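Local coordinates for arginase (RocF) (Helicobacter pylori, PDB 4G3H), which probably hydrolyses L-arginine to urea and L-ornithine with two manganese ions bound in each subunit, as in other arginases, at residues A[204-207]-A[208-211]; A[214-217]-A[218-222]; A[237-240]-A[241-244]; A[254-257]-A[258-262]; A[293-296]-A[297-301]. All coordinates share one frame; numbering follows the deposited sequence.

Contact 1 of 5, residues A[204-207]-A[208-211]; sequences SVDA and IREN
V205 and R209, one helical turn apart, lie side by side and point the same way. V205 CG1 sits over one face of the R209 guanidinium, toward its rim, 3.9 Å from R209 NH2. Both first torsions set this up: V205 CG1 (chi1 170°) and R209 CG (chi1 175°) are each anti to their own backbone N, and the arginine chain then bends at chi3 (-64°) to bring its flat end back over the valine methyl. D206 OD1 lies 4.4 Å from R209 NH1 but well out of the guanidinium plane, so no N-H is directed at it and only the opposite charges attract. The firm partner of R209 NE is E258, in a salt bridge with the start of helix 256-269.

These residues make up the short helix 205-210, which follows the edge strand 202-203 of the parallel arginase sheet. S204 is its N-cap: OG accepts a weak, nearly straight bond from A207 N at 3.3 Å. I208 N closes the first turn on S204 O (3.0 Å), while I208 CG1 rests on that same oxygen at 3.3 Å. On the outer side E210 folds back along the helix, its CG beside its own backbone N and 3.0 Å from D206 O. At the far end N211 N bonds to A207 O (2.9 Å), and N211 OD1 caps helix 212-223 by accepting from E214 N.

Contact 2 of 5, residues A[214-217]-A[218-222]; sequences EVVQ and KTKES
T219 folds its hydroxyl back onto V215 O in the middle of helix 212-223, a helix that packs on strands 179-182 and 202-203 of the parallel sheet. The oxygen is gripped twice, by T219 OG1 at 2.8 Å and by T219 N at 3.0 Å, and the two donors reach it from opposite faces of the carbonyl plane. With OG1 anti to its own carbonyl carbon (chi1 -66°), the hydroxyl of the buried T219 is turned back toward this acceptor one turn earlier. This is the tight side: V215 and T219 press on F182, and both also meet F203, while V216 is covered by L265 and S269 of helix 256-269.

The outward side is looser and charged. K218 runs fully extended back along the helix, its CE 3.5 Å from E214 CD, and its ammonium forms a salt bridge with the carboxylate. That link is long and weak as a hydrogen bond, but a water reinforces it by giving a proton to E214 OE1 and accepting one from K218 NZ. On a different flank of the helix Q217, bent at chi2 (51°), crosses K220 obliquely, with loose contacts between its amide and the lysine methylenes. K220 also touches S269 and F270. The salt bridge itself measures 3.3 Å from E214 OE1 to K218 NZ, against 3.0 Å from K218 NZ to the water oxygen.

Contact 3 of 5, residues A[237-240]-A[241-244]; sequences IMDG and KLFT
The F243 ring takes the M238 methyl over one face: CE stands 14° off the ring normal, 3.8 Å from the ring centroid, in a CH-pi contact. The sulfur approaches more obliquely, making this a Met-aromatic pair. M238 reaches the face because its chain bends at chi3 (-84°), which turns CE in toward the phenyl ring. The flat carboxylate of D239 is used differently. K241 N meets OD2 from above the carboxylate plane at 2.9 Å, forming an Asx turn, and L242 N adds a weak bond to the same oxygen. D239 O in turn accepts a nearly straight bond from F243 N (2.9 Å), so side chain and carbonyl of one residue fasten three successive amides. L242 CD1 lies 3.5 Å from D239 OD2, while OD1 is held by G253 N.

The turn belongs to the long loop after strand 228-234, just past the metal ligands D234 and D236; the side chain of F243 is about 7 Å from that of D236. M238 rests on F256 and L259 of helix 256-269, and F243 packs against E294, Q297 and V298 of helix 293-309, so the loop bridges these two helices beside the manganese-bearing strand end.

Contact 4 of 5, residues A[254-257]-A[258-262]; sequences LSFD and ELKQL
E258 OE2 accepts the amide proton of S255 at 2.8 Å, the donor arriving on the anti side, tilted out of the carboxylate plane. The return bond runs from E258 N to S255 OG (3.0 Å), and together they form a capping box at the start of helix 256-269. S255 reaches the amide because OG sits between its backbone N and carbonyl carbon (chi1 69°). The other carboxylate oxygen, OE1, forms a salt bridge with R209 NE, which probably helps to hold the glutamate that closes the box.

On another side of the first turn, K260 CD lies over the F256 ring in a CH-pi contact, 3.4 Å from the centroid and 19° off the normal. The lysine chain bends at chi3 (55°), and its NZ ends in a salt bridge with D257 OD1 at 3.0 Å. The two charged side chains lie alongside each other, while the aromatic ring backs the methylenes.

This helix joins strands 228-234 and 274-280 in a beta-alpha-beta unit. Just before it, L254 packs on V205 and I208 of helix 205-210; in its first turn F256 meets Q297, E300 and I301 of helix 293-309.

Contact 5 of 5, residues A[293-296]-A[297-301]; sequences EEEK and QVLEI
Helix 293-309, the C-terminal helix of the modelled chain, begins with a run of acidic residues, and this contact is its opening turns. Backbone bonds set the frame: V298 N donates to E294 O at 3.0 Å and L299 N to E295 O at 2.9 Å. Side-chain contact across the turns is modest. E295 and L299 lie side by side, pointing the same way, with E295 CG 4.2 Å from L299 CD1; a first torsion anti to the backbone N (chi1 -178°) sets CG alongside the leucine, and the extended chain beyond it runs on to R23 of helix 16-30, which E295 OE1 meets in a salt bridge. Q297, extended beyond CG, folds back toward the start of the helix, its CG 3.2 Å from E293 O. V298 CG2 leans on E294 O at 3.4 Å. E300 likewise lies along K296, its CG 3.1 Å from K296 O, whereas the K296 chain bends twice and K296 NZ stays 7.0 Å from E300 OE2. L299 also touches L24 and A27 of helix 16-30.

E294 is a buried carboxylate with both oxygens engaged: OE1 takes S245 OG and S287 OG, and OE2 takes T244 N. T244 and S245 belong to the loop after strand 228-234, S287 to the stretch before this helix. These bonds probably tie the helix start to the loop and stabilise the buried charge.

In the fold
All five contacts are partly buried, with residues such as V205, V215, F243, L259 and V298 inside and polar ones outside. Contacts 1 and 2 lie in consecutive helices beside edge strand 202-203, where V215 packs on A207 and I208. Contact 1 reaches contact 4 through the R209-E258 salt bridge and L254. Contacts 3, 4 and 5 cluster farther along the sheet: probable backbone bonds join 237-240 to L254, F243 packs on V298, and F256 on Q297 and I301. Contact 3 alone has no regular helix; the D239 carboxylate joins its carbonyl in holding the turn. Contact 2, away from the metal site, adds a water-bridged salt bridge on its solvent side, whereas contact 5 directs E294 and E295 to other elements.

Contact 1 of 5, residues A[204-207]-A[208-211]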
loop_
_atom_site.group_PDB
_atom_site.type_symbol
_atom_site.label_atom_id
_atom_site.label_comp_id
_atom_site.label_asym_id
_atom_site.label_seq_id
_atom_site.Cartn_x
_atom_site.Cartn_y
_atom_site.Cartn_z
ATOM N N SER A 204 -7.897 4.127 15.320
ATOM C CA SER A 204 -6.940 3.314 16.067
ATOM C C SER A 204 -7.369 1.870 16.234
ATOM O O SER A 204 -8.516 1.517 15.983
ATOM C CB SER A 204 -6.712 3.911 17.455
ATOM O OG SER A 204 -7.876 3.778 18.257
ATOM N N VAL A 205 -6.425 1.049 16.680
ATOM C CA VAL A 205 -6.666 -0.356 16.935
ATOM C C VAL A 205 -7.851 -0.533 17.878
ATOM O O VAL A 205 -8.678 -1.422 17.683
ATOM C CB VAL A 205 -5.424 -1.022 17.583
ATOM C CG1 VAL A 205 -5.777 -2.427 18.058
ATOM C CG2 VAL A 205 -4.268 -1.069 16.578
ATOM N N ASP A 206 -7.929 0.316 18.902
ATOM C CA ASP A 206 -9.008 0.238 19.881
ATOM C C ASP A 206 -10.377 0.597 19.307
ATOM O O ASP A 206 -11.367 -0.067 19.612
ATOM C CB ASP A 206 -8.703 1.136 21.085
ATOM C CG ASP A 206 -7.477 0.678 21.862
ATOM O OD1 ASP A 206 -7.415 -0.510 22.243
ATOM O OD2 ASP A 206 -6.572 1.505 22.098
ATOM N N ALA A 207 -10.444 1.640 18.483
ATOM C CA ALA A 207 -11.719 2.033 17.886
ATOM C C ALA A 207 -12.221 0.911 16.987
ATOM O O ALA A 207 -13.413 0.612 16.956
ATOM C CB ALA A 207 -11.559 3.317 17.071
ATOM N N ILE A 208 -11.297 0.298 16.252
ATOM C CA ILE A 208 -11.628 -0.796 15.349
ATOM C C ILE A 208 -12.123 -1.996 16.149
ATOM O O ILE A 208 -13.111 -2.630 15.790
ATOM C CB ILE A 208 -10.390 -1.214 14.509
ATOM C CG1 ILE A 208 -10.027 -0.095 13.523
ATOM C CG2 ILE A 208 -10.665 -2.517 13.778
ATOM C CD1 ILE A 208 -8.670 -0.261 12.860
ATOM N N ARG A 209 -11.428 -2.300 17.237
ATOM C CA ARG A 209 -11.783 -3.421 18.089
ATOM C C ARG A 209 -13.096 -3.188 18.836
ATOM O O ARG A 209 -13.901 -4.107 18.983
ATOM C CB ARG A 209 -10.651 -3.682 19.081
ATOM C CG ARG A 209 -10.937 -4.757 20.108
ATOM C CD ARG A 209 -9.665 -5.084 20.876
ATOM N NE ARG A 209 -8.650 -5.662 19.998
ATOM C CZ ARG A 209 -7.340 -5.507 20.162
ATOM N NH1 ARG A 209 -6.881 -4.783 21.174
ATOM N NH2 ARG A 209 -6.492 -6.079 19.315
ATOM N N GLU A 210 -13.308 -1.959 19.295
ATOM C CA GLU A 210 -14.517 -1.608 20.035
ATOM C C GLU A 210 -15.771 -1.566 19.172
ATOM O O GLU A 210 -16.830 -2.039 19.581
ATOM C CB GLU A 210 -14.349 -0.251 20.715
ATOM C CG GLU A 210 -13.375 -0.232 21.876
ATOM C CD GLU A 210 -13.336 1.122 22.558
ATOM O OE1 GLU A 210 -14.417 1.622 22.939
ATOM O OE2 GLU A 210 -12.233 1.685 22.714
ATOM N N ASN A 211 -15.660 -0.987 17.984
ATOM C CA ASN A 211 -16.808 -0.892 17.095
ATOM C C ASN A 211 -16.360 -0.729 15.644
ATOM O O ASN A 211 -16.184 0.388 15.136
ATOM C CB ASN A 211 -17.696 0.288 17.503
ATOM C CG ASN A 211 -19.116 0.167 16.966
ATOM O OD1 ASN A 211 -19.337 -0.353 15.867
ATOM N ND2 ASN A 211 -20.085 0.664 17.733
#

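Contact 2 of 5, residues A[214-217]-A[218-222]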
loop_
_atom_site.group_PDB
_atom_site.type_symbol
_atom_site.label_atom_id
_atom_site.label_comp_id
_atom_site.label_asym_id
_atom_site.label_seq_id
_atom_site.Cartn_x
_atom_site.Cartn_y
_atom_site.Cartn_z
ATOM N N GLU A 214 -18.952 1.165 13.323
ATOM C CA GLU A 214 -18.928 2.616 13.336
ATOM C C GLU A 214 -17.729 3.111 12.538
ATOM O O GLU A 214 -17.829 4.083 11.796
ATOM C CB GLU A 214 -18.858 3.141 14.768
ATOM C CG GLU A 214 -19.048 4.641 14.856
ATOM C CD GLU A 214 -18.987 5.151 16.277
ATOM O OE1 GLU A 214 -17.915 5.032 16.910
ATOM O OE2 GLU A 214 -20.011 5.668 16.763
ATOM N N VAL A 215 -16.596 2.435 12.688
ATOM C CA VAL A 215 -15.393 2.811 11.954
ATOM C C VAL A 215 -15.694 2.821 10.459
ATOM O O VAL A 215 -15.391 3.784 9.770
ATOM C CB VAL A 215 -14.220 1.829 12.235
ATOM C CG1 VAL A 215 -13.076 2.094 11.268
ATOM C CG2 VAL A 215 -13.732 1.992 13.673
ATOM N N VAL A 216 -16.312 1.758 9.958
ATOM C CA VAL A 216 -16.634 1.689 8.537
ATOM C C VAL A 216 -17.628 2.774 8.116
ATOM O O VAL A 216 -17.492 3.381 7.048
ATOM C CB VAL A 216 -17.201 0.301 8.167
ATOM C CG1 VAL A 216 -17.619 0.273 6.700
ATOM C CG2 VAL A 216 -16.149 -0.762 8.431
ATOM N N GLN A 217 -18.625 3.023 8.960
ATOM C CA GLN A 217 -19.638 4.028 8.658
ATOM C C GLN A 217 -19.007 5.417 8.565
ATOM O O GLN A 217 -19.321 6.198 7.659
ATOM C CB GLN A 217 -20.726 3.999 9.734
ATOM C CG GLN A 217 -22.014 4.712 9.356
ATOM C CD GLN A 217 -22.542 4.271 8.008
ATOM O OE1 GLN A 217 -22.543 3.081 7.683
ATOM N NE2 GLN A 217 -22.998 5.231 7.212
ATOM N N LYS A 218 -18.116 5.725 9.503
ATOM C CA LYS A 218 -17.436 7.015 9.497
ATOM C C LYS A 218 -16.490 7.090 8.299
ATOM O O LYS A 218 -16.184 8.180 7.809
ATOM C CB LYS A 218 -16.647 7.221 10.792
ATOM C CG LYS A 218 -17.498 7.422 12.043
ATOM C CD LYS A 218 -16.609 7.688 13.254
ATOM C CE LYS A 218 -17.399 7.714 14.561
ATOM N NZ LYS A 218 -16.515 7.839 15.767
ATOM N N THR A 219 -16.024 5.929 7.835
ATOM C CA THR A 219 -15.128 5.879 6.676
ATOM C C THR A 219 -15.917 6.270 5.427
ATOM O O THR A 219 -15.414 7.002 4.572
ATOM C CB THR A 219 -14.521 4.469 6.476
ATOM O OG1 THR A 219 -13.660 4.161 7.580
ATOM C CG2 THR A 219 -13.712 4.413 5.182
ATOM N N LYS A 220 -17.154 5.780 5.335
ATOM C CA LYS A 220 -18.039 6.086 4.207
ATOM C C LYS A 220 -18.288 7.583 4.141
ATOM O O LYS A 220 -18.278 8.183 3.069
ATOM C CB LYS A 220 -19.382 5.382 4.368
ATOM C CG LYS A 220 -19.332 3.879 4.240
ATOM C CD LYS A 220 -20.693 3.286 4.537
ATOM C CE LYS A 220 -20.729 1.796 4.263
ATOM N NZ LYS A 220 -22.031 1.203 4.695
ATOM N N GLU A 221 -18.519 8.177 5.306
ATOM C CA GLU A 221 -18.770 9.606 5.406
ATOM C C GLU A 221 -17.603 10.388 4.826
ATOM O O GLU A 221 -17.799 11.280 4.003
ATOM C CB GLU A 221 -19.007 9.986 6.870
ATOM C CG GLU A 221 -20.244 9.316 7.457
ATOM C CD GLU A 221 -20.418 9.554 8.951
ATOM O OE1 GLU A 221 -21.451 9.108 9.499
ATOM O OE2 GLU A 221 -19.531 10.175 9.578
ATOM N N SER A 222 -16.390 10.037 5.242
ATOM C CA SER A 222 -15.183 10.707 4.761
ATOM C C SER A 222 -14.953 10.512 3.265
ATOM O O SER A 222 -14.369 11.367 2.599
ATOM C CB SER A 222 -13.950 10.185 5.505
ATOM O OG SER A 222 -13.983 10.514 6.883
HETATM O O HOH W 1 -14.915 5.363 16.412
#

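Contact 3 of 5, residues A[237-240]-A[241-244]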
loop_
_atom_site.group_PDB
_atom_site.type_symbol
_atom_site.label_atom_id
_atom_site.label_comp_id
_atom_site.label_asym_id
_atom_site.label_seq_id
_atom_site.Cartn_x
_atom_site.Cartn_y
_atom_site.Cartn_z
ATOM N N ILE A 237 0.020 -4.034 10.499
ATOM C CA ILE A 237 -1.125 -3.475 11.202
ATOM C C ILE A 237 -1.500 -4.523 12.246
ATOM O O ILE A 237 -2.083 -4.211 13.289
ATOM C CB ILE A 237 -2.320 -3.208 10.259
ATOM C CG1 ILE A 237 -3.488 -2.620 11.064
ATOM C CG2 ILE A 237 -2.732 -4.479 9.555
ATOM C CD1 ILE A 237 -4.672 -2.155 10.222
ATOM N N MET A 238 -1.157 -5.775 11.962
ATOM C CA MET A 238 -1.427 -6.856 12.904
ATOM C C MET A 238 -0.427 -6.742 14.053
ATOM O O MET A 238 0.703 -6.296 13.856
ATOM C CB MET A 238 -1.278 -8.224 12.233
ATOM C CG MET A 238 -2.416 -8.591 11.298
ATOM S SD MET A 238 -2.247 -10.267 10.654
ATOM C CE MET A 238 -1.136 -9.964 9.290
ATOM N N ASP A 239 -0.846 -7.139 15.249
ATOM C CA ASP A 239 0.018 -7.065 16.418
ATOM C C ASP A 239 1.406 -7.663 16.179
ATOM O O ASP A 239 1.533 -8.770 15.658
ATOM C CB ASP A 239 -0.631 -7.782 17.595
ATOM C CG ASP A 239 0.121 -7.559 18.888
ATOM O OD1 ASP A 239 -0.020 -6.463 19.468
ATOM O OD2 ASP A 239 0.865 -8.470 19.309
ATOM N N GLY A 240 2.437 -6.934 16.597
ATOM C CA GLY A 240 3.809 -7.385 16.428
ATOM C C GLY A 240 4.158 -8.711 17.083
ATOM O O GLY A 240 5.080 -9.393 16.636
ATOM N N LYS A 241 3.440 -9.073 18.143
ATOM C CA LYS A 241 3.686 -10.335 18.838
ATOM C C LYS A 241 3.024 -11.492 18.097
ATOM O O LYS A 241 3.552 -12.604 18.063
ATOM C CB LYS A 241 3.123 -10.293 20.263
ATOM C CG LYS A 241 3.805 -9.328 21.211
ATOM C CD LYS A 241 5.260 -9.701 21.434
ATOM C CE LYS A 241 5.732 -9.223 22.795
ATOM N NZ LYS A 241 5.334 -7.809 23.044
ATOM N N LEU A 242 1.859 -11.221 17.517
ATOM C CA LEU A 242 1.101 -12.230 16.786
ATOM C C LEU A 242 1.640 -12.496 15.376
ATOM O O LEU A 242 1.645 -13.643 14.925
ATOM C CB LEU A 242 -0.378 -11.821 16.708
ATOM C CG LEU A 242 -1.275 -12.079 17.932
ATOM C CD1 LEU A 242 -0.569 -11.686 19.217
ATOM C CD2 LEU A 242 -2.578 -11.300 17.780
ATOM N N PHE A 243 2.090 -11.449 14.686
ATOM C CA PHE A 243 2.613 -11.601 13.326
ATOM C C PHE A 243 4.023 -11.036 13.274
ATOM O O PHE A 243 4.225 -9.833 13.429
ATOM C CB PHE A 243 1.723 -10.863 12.325
ATOM C CG PHE A 243 2.023 -11.198 10.894
ATOM C CD1 PHE A 243 1.561 -12.386 10.329
ATOM C CD2 PHE A 243 2.782 -10.336 10.111
ATOM C CE1 PHE A 243 1.848 -12.712 9.001
ATOM C CE2 PHE A 243 3.076 -10.655 8.780
ATOM C CZ PHE A 243 2.608 -11.843 8.229
ATOM N N THR A 244 5.000 -11.904 13.038
ATOM C CA THR A 244 6.391 -11.472 13.030
ATOM C C THR A 244 7.091 -11.415 11.677
ATOM O O THR A 244 8.226 -10.949 11.592
ATOM C CB THR A 244 7.229 -12.362 13.978
ATOM O OG1 THR A 244 7.327 -13.687 13.433
ATOM C CG2 THR A 244 6.564 -12.437 15.360
HETATM O O HOH W 2 2.949 -7.339 12.895
#

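Contact 4 of 5, residues A[254-257]-A[258-262]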
loop_
_atom_site.group_PDB
_atom_site.type_symbol
_atom_site.label_atom_id
_atom_site.label_comp_id
_atom_site.label_asym_id
_atom_site.label_seq_id
_atom_site.Cartn_x
_atom_site.Cartn_y
_atom_site.Cartn_z
ATOM N N LEU A 254 -3.760 -5.288 15.629
ATOM C CA LEU A 254 -4.949 -6.099 15.431
ATOM C C LEU A 254 -4.596 -7.573 15.423
ATOM O O LEU A 254 -3.449 -7.949 15.182
ATOM C CB LEU A 254 -5.617 -5.766 14.094
ATOM C CG LEU A 254 -6.260 -4.396 13.921
ATOM C CD1 LEU A 254 -6.766 -4.286 12.487
ATOM C CD2 LEU A 254 -7.404 -4.214 14.919
ATOM N N SER A 255 -5.600 -8.398 15.691
ATOM C CA SER A 255 -5.437 -9.841 15.666
ATOM C C SER A 255 -5.678 -10.226 14.211
ATOM O O SER A 255 -6.225 -9.441 13.439
ATOM C CB SER A 255 -6.496 -10.510 16.525
ATOM O OG SER A 255 -7.776 -10.370 15.924
ATOM N N PHE A 256 -5.280 -11.433 13.840
ATOM C CA PHE A 256 -5.477 -11.915 12.482
ATOM C C PHE A 256 -6.965 -11.869 12.100
ATOM O O PHE A 256 -7.318 -11.424 11.005
ATOM C CB PHE A 256 -4.932 -13.342 12.377
ATOM C CG PHE A 256 -5.202 -14.011 11.060
ATOM C CD1 PHE A 256 -4.810 -13.420 9.866
ATOM C CD2 PHE A 256 -5.819 -15.259 11.021
ATOM C CE1 PHE A 256 -5.026 -14.061 8.650
ATOM C CE2 PHE A 256 -6.041 -15.912 9.812
ATOM C CZ PHE A 256 -5.644 -15.315 8.622
ATOM N N ASP A 257 -7.837 -12.314 13.003
ATOM C CA ASP A 257 -9.282 -12.320 12.734
ATOM C C ASP A 257 -9.886 -10.920 12.658
ATOM O O ASP A 257 -10.828 -10.681 11.892
ATOM C CB ASP A 257 -10.022 -13.139 13.794
ATOM C CG ASP A 257 -9.815 -14.630 13.620
ATOM O OD1 ASP A 257 -10.109 -15.144 12.520
ATOM O OD2 ASP A 257 -9.364 -15.290 14.577
ATOM N N GLU A 258 -9.354 -9.999 13.452
ATOM C CA GLU A 258 -9.841 -8.633 13.424
ATOM C C GLU A 258 -9.556 -8.030 12.044
ATOM O O GLU A 258 -10.434 -7.405 11.444
ATOM C CB GLU A 258 -9.175 -7.811 14.535
ATOM C CG GLU A 258 -9.886 -7.942 15.873
ATOM C CD GLU A 258 -9.066 -7.434 17.049
ATOM O OE1 GLU A 258 -9.642 -7.302 18.150
ATOM O OE2 GLU A 258 -7.854 -7.174 16.879
ATOM N N LEU A 259 -8.336 -8.233 11.540
ATOM C CA LEU A 259 -7.954 -7.719 10.220
ATOM C C LEU A 259 -8.857 -8.318 9.149
ATOM O O LEU A 259 -9.344 -7.604 8.272
ATOM C CB LEU A 259 -6.479 -8.040 9.899
ATOM C CG LEU A 259 -6.001 -7.703 8.471
ATOM C CD1 LEU A 259 -6.232 -6.230 8.175
ATOM C CD2 LEU A 259 -4.541 -8.031 8.311
ATOM N N LYS A 260 -9.077 -9.631 9.219
ATOM C CA LYS A 260 -9.950 -10.313 8.261
ATOM C C LYS A 260 -11.357 -9.725 8.287
ATOM O O LYS A 260 -11.984 -9.547 7.244
ATOM C CB LYS A 260 -10.009 -11.817 8.564
ATOM C CG LYS A 260 -8.834 -12.603 7.986
ATOM C CD LYS A 260 -8.554 -13.883 8.764
ATOM C CE LYS A 260 -9.772 -14.776 8.885
ATOM N NZ LYS A 260 -9.459 -16.004 9.667
ATOM N N GLN A 261 -11.851 -9.426 9.483
ATOM C CA GLN A 261 -13.175 -8.842 9.624
ATOM C C GLN A 261 -13.206 -7.429 9.051
ATOM O O GLN A 261 -14.116 -7.082 8.297
ATOM C CB GLN A 261 -13.590 -8.809 11.096
ATOM C CG GLN A 261 -14.151 -10.123 11.589
ATOM C CD GLN A 261 -14.032 -10.276 13.087
ATOM O OE1 GLN A 261 -14.382 -9.363 13.846
ATOM N NE2 GLN A 261 -13.542 -11.433 13.528
ATOM N N LEU A 262 -12.216 -6.617 9.412
ATOM C CA LEU A 262 -12.165 -5.249 8.909
ATOM C C LEU A 262 -12.035 -5.263 7.390
ATOM O O LEU A 262 -12.732 -4.528 6.698
ATOM C CB LEU A 262 -10.988 -4.478 9.512
ATOM C CG LEU A 262 -10.822 -3.044 8.988
ATOM C CD1 LEU A 262 -12.003 -2.181 9.463
ATOM C CD2 LEU A 262 -9.506 -2.453 9.482
#

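Contact 5 of 5, residues A[293-296]-A[297-301]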
loop_
_atom_site.group_PDB
_atom_site.type_symbol
_atom_site.label_atom_id
_atom_site.label_comp_id
_atom_site.label_asym_id
_atom_site.label_seq_id
_atom_site.Cartn_x
_atom_site.Cartn_y
_atom_site.Cartn_z
ATOM N N GLU A 293 2.571 -21.156 9.824
ATOM C CA GLU A 293 1.517 -20.288 10.331
ATOM C C GLU A 293 1.348 -18.910 9.694
ATOM O O GLU A 293 0.276 -18.587 9.175
ATOM C CB GLU A 293 1.659 -20.114 11.843
ATOM C CG GLU A 293 1.301 -21.349 12.646
ATOM C CD GLU A 293 0.957 -21.020 14.087
ATOM O OE1 GLU A 293 -0.022 -20.274 14.307
ATOM O OE2 GLU A 293 1.663 -21.502 14.999
ATOM N N GLU A 294 2.392 -18.093 9.739
ATOM C CA GLU A 294 2.300 -16.748 9.197
ATOM C C GLU A 294 2.109 -16.706 7.681
ATOM O O GLU A 294 1.320 -15.904 7.169
ATOM C CB GLU A 294 3.524 -15.941 9.625
ATOM C CG GLU A 294 3.654 -15.889 11.138
ATOM C CD GLU A 294 4.914 -15.203 11.617
ATOM O OE1 GLU A 294 5.963 -15.335 10.954
ATOM O OE2 GLU A 294 4.861 -14.546 12.675
ATOM N N GLU A 295 2.809 -17.570 6.955
ATOM C CA GLU A 295 2.644 -17.569 5.516
ATOM C C GLU A 295 1.198 -17.926 5.185
ATOM O O GLU A 295 0.576 -17.315 4.305
ATOM C CB GLU A 295 3.607 -18.556 4.858
ATOM C CG GLU A 295 3.501 -18.551 3.345
ATOM C CD GLU A 295 4.638 -19.280 2.677
ATOM O OE1 GLU A 295 5.788 -18.802 2.777
ATOM O OE2 GLU A 295 4.383 -20.330 2.056
ATOM N N LYS A 296 0.658 -18.910 5.897
ATOM C CA LYS A 296 -0.719 -19.326 5.678
ATOM C C LYS A 296 -1.682 -18.167 5.947
ATOM O O LYS A 296 -2.678 -18.001 5.246
ATOM C CB LYS A 296 -1.079 -20.519 6.573
ATOM C CG LYS A 296 -0.421 -21.830 6.155
ATOM C CD LYS A 296 -1.095 -23.043 6.796
ATOM C CE LYS A 296 -0.846 -23.122 8.296
ATOM N NZ LYS A 296 0.582 -23.417 8.617
ATOM N N GLN A 297 -1.383 -17.366 6.960
ATOM C CA GLN A 297 -2.246 -16.238 7.282
ATOM C C GLN A 297 -2.264 -15.208 6.154
ATOM O O GLN A 297 -3.329 -14.715 5.776
ATOM C CB GLN A 297 -1.802 -15.590 8.596
ATOM C CG GLN A 297 -2.040 -16.489 9.797
ATOM C CD GLN A 297 -1.637 -15.847 11.108
ATOM O OE1 GLN A 297 -0.521 -15.356 11.250
ATOM N NE2 GLN A 297 -2.543 -15.862 12.077
ATOM N N VAL A 298 -1.089 -14.895 5.615
ATOM C CA VAL A 298 -0.979 -13.937 4.521
ATOM C C VAL A 298 -1.744 -14.486 3.310
ATOM O O VAL A 298 -2.552 -13.783 2.691
ATOM C CB VAL A 298 0.511 -13.691 4.158
ATOM C CG1 VAL A 298 0.627 -12.766 2.953
ATOM C CG2 VAL A 298 1.234 -13.072 5.351
ATOM N N LEU A 299 -1.501 -15.753 2.987
ATOM C CA LEU A 299 -2.185 -16.383 1.868
ATOM C C LEU A 299 -3.700 -16.332 2.063
ATOM O O LEU A 299 -4.449 -16.207 1.099
ATOM C CB LEU A 299 -1.704 -17.829 1.700
ATOM C CG LEU A 299 -0.334 -17.924 1.015
ATOM C CD1 LEU A 299 0.157 -19.360 0.995
ATOM C CD2 LEU A 299 -0.452 -17.382 -0.399
ATOM N N GLU A 300 -4.149 -16.422 3.308
ATOM C CA GLU A 300 -5.577 -16.347 3.599
ATOM C C GLU A 300 -6.076 -14.921 3.381
ATOM O O GLU A 300 -7.186 -14.714 2.894
ATOM C CB GLU A 300 -5.855 -16.803 5.032
ATOM C CG GLU A 300 -5.750 -18.314 5.211
ATOM C CD GLU A 300 -5.892 -18.754 6.657
ATOM O OE1 GLU A 300 -6.827 -18.283 7.338
ATOM O OE2 GLU A 300 -5.072 -19.581 7.106
ATOM N N ILE A 301 -5.251 -13.940 3.735
ATOM C CA ILE A 301 -5.596 -12.535 3.528
ATOM C C ILE A 301 -5.792 -12.350 2.021
ATOM O O ILE A 301 -6.764 -11.736 1.568
ATOM C CB ILE A 301 -4.444 -11.593 3.969
ATOM C CG1 ILE A 301 -4.066 -11.849 5.431
ATOM C CG2 ILE A 301 -4.851 -10.140 3.760
ATOM C CD1 ILE A 301 -5.109 -11.440 6.427
#